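Local coordinates for DUF6833 domain-containing protein (PDB 3PF6), which is of unknown function, a small helical protein of a Pseudomonas phage that pairs with a second copy of itself, at residues D40-R43 and A44-Y48. Sequence-based numbering, arbitrary orientation.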
loop_
_atom_site.group_PDB
_atom_site.type_symbol
_atom_site.label_atom_id
_atom_site.label_comp_id
_atom_site.label_asym_id
_atom_site.label_seq_id
_atom_site.Cartn_x
_atom_site.Cartn_y
_atom_site.Cartn_z
ATOM N N ASP A 40 3.323 3.554 -12.770
ATOM C CA ASP A 40 1.980 3.486 -12.194
ATOM C C ASP A 40 2.003 2.618 -10.938
ATOM O O ASP A 40 1.313 2.899 -9.972
ATOM C CB ASP A 40 0.947 2.936 -13.194
ATOM C CG ASP A 40 0.589 3.943 -14.281
ATOM O OD1 ASP A 40 0.917 5.153 -14.137
ATOM O OD2 ASP A 40 -0.051 3.521 -15.273
ATOM N N PHE A 41 2.781 1.528 -10.971
ATOM C CA PHE A 41 2.893 0.628 -9.827
ATOM C C PHE A 41 3.418 1.385 -8.606
ATOM O O PHE A 41 2.850 1.310 -7.516
ATOM C CB PHE A 41 3.804 -0.551 -10.174
ATOM C CG PHE A 41 4.001 -1.502 -9.047
ATOM C CD1 PHE A 41 3.040 -2.461 -8.766
ATOM C CD2 PHE A 41 5.155 -1.442 -8.261
ATOM C CE1 PHE A 41 3.214 -3.344 -7.709
ATOM C CE2 PHE A 41 5.344 -2.334 -7.196
ATOM C CZ PHE A 41 4.364 -3.271 -6.918
HETATM N N MSE A 42 4.522 2.124 -8.787
HETATM C CA MSE A 42 5.059 2.849 -7.645
HETATM C C MSE A 42 4.135 3.965 -7.203
HETATM O O MSE A 42 4.054 4.260 -6.011
HETATM C CB MSE A 42 6.469 3.395 -7.941
HETATM C CG MSE A 42 7.495 2.308 -8.114
HETATM SE SE MSE A 42 7.737 1.201 -6.513
HETATM C CE MSE A 42 8.880 2.398 -5.492
ATOM N N ARG A 43 3.435 4.595 -8.143
ATOM C CA ARG A 43 2.516 5.659 -7.759
ATOM C C ARG A 43 1.420 5.098 -6.841
ATOM O O ARG A 43 1.075 5.716 -5.830
ATOM C CB ARG A 43 1.917 6.360 -8.973
ATOM C CG ARG A 43 1.078 7.578 -8.646
ATOM C CD ARG A 43 0.699 8.341 -9.889
ATOM N NE ARG A 43 0.031 9.613 -9.582
ATOM C CZ ARG A 43 0.669 10.708 -9.158
ATOM N NH1 ARG A 43 1.983 10.712 -8.999
ATOM N NH2 ARG A 43 -0.022 11.801 -8.902
ATOM N N ALA A 44 0.930 3.908 -7.192
ATOM C CA ALA A 44 -0.128 3.244 -6.429
ATOM C C ALA A 44 0.393 2.813 -5.058
ATOM O O ALA A 44 -0.189 3.132 -4.009
ATOM C CB ALA A 44 -0.675 2.044 -7.207
ATOM N N LEU A 45 1.506 2.106 -5.062
ATOM C CA LEU A 45 2.046 1.572 -3.808
ATOM C C LEU A 45 2.658 2.630 -2.892
ATOM O O LEU A 45 2.421 2.614 -1.684
ATOM C CB LEU A 45 3.037 0.420 -4.075
ATOM C CG LEU A 45 2.473 -0.991 -4.215
ATOM C CD1 LEU A 45 1.971 -1.531 -2.896
ATOM C CD2 LEU A 45 1.317 -1.011 -5.284
HETATM N N MSE A 46 3.424 3.562 -3.465
HETATM C CA MSE A 46 4.015 4.632 -2.645
HETATM C C MSE A 46 3.006 5.673 -2.203
HETATM O O MSE A 46 3.167 6.274 -1.139
HETATM C CB MSE A 46 5.210 5.285 -3.353
HETATM C CG MSE A 46 6.334 4.351 -3.603
HETATM SE SE MSE A 46 7.253 3.839 -1.981
HETATM C CE MSE A 46 6.515 2.155 -1.848
ATOM N N GLY A 47 1.958 5.893 -2.995
ATOM C CA GLY A 47 0.860 6.691 -2.539
ATOM C C GLY A 47 0.247 6.076 -1.278
ATOM O O GLY A 47 -0.082 6.791 -0.331
ATOM N N TYR A 48 0.131 4.750 -1.248
ATOM C CA TYR A 48 -0.398 4.073 -0.061
ATOM C C TYR A 48 0.600 4.217 1.096
ATOM O O TYR A 48 0.217 4.582 2.206
ATOM C CB TYR A 48 -0.739 2.597 -0.324
ATOM C CG TYR A 48 -1.562 2.051 0.807
ATOM C CD1 TYR A 48 -2.949 2.217 0.826
ATOM C CD2 TYR A 48 -0.958 1.494 1.938
ATOM C CE1 TYR A 48 -3.703 1.788 1.905
ATOM C CE2 TYR A 48 -1.711 1.056 3.028
ATOM C CZ TYR A 48 -3.086 1.214 3.006
ATOM O OH TYR A 48 -3.850 0.813 4.076
#
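Four successive i+4 backbone hydrogen bonds, from A44 N, L45 N, M46 N and G47 N to the carbonyl oxygens of D40, F41, M42 and R43, wind residues 40-48 into a continuous α-helix, within the N-terminal half of helix 38-58. L45 N to F41 O is nearly straight at 171°, whereas G47 N to R43 O, at 3.0 Å, is more bent. F41 and L45, one turn apart, make a CH-pi contact. A chi1 of 178° sets F41 CG opposite the backbone N and beside the carbonyl carbon, from where the ring reaches along the helix to L45. L45 CD2 sits over one face of that ring, 4.2 Å from its centroid and close to the normal. A flat aromatic and a branched aliphatic suit this buried face, since both also meet helix 22-32, F41 on A29 and R30, L45 on L26. A second apolar pair, the selenomethionines M42 and M46, runs side by side in the same direction. Both side chains bend at chi2 and chi3, a shape that their unbranched, flexible build permits, and both pack on Y16 of the second subunit. A44, buried, needs only a methyl here: A44 CB lies 3.5 Å from D40 O and close to F41 O. G47 brings only its backbone to this turn. R43 extends its long chain outward, which keeps the charged guanidinium in an exposed position, and it packs on P17 of the other subunit. Between the selenomethionines the closest side-chain approach is M42 CE to M46 CG, at 3.7 Å.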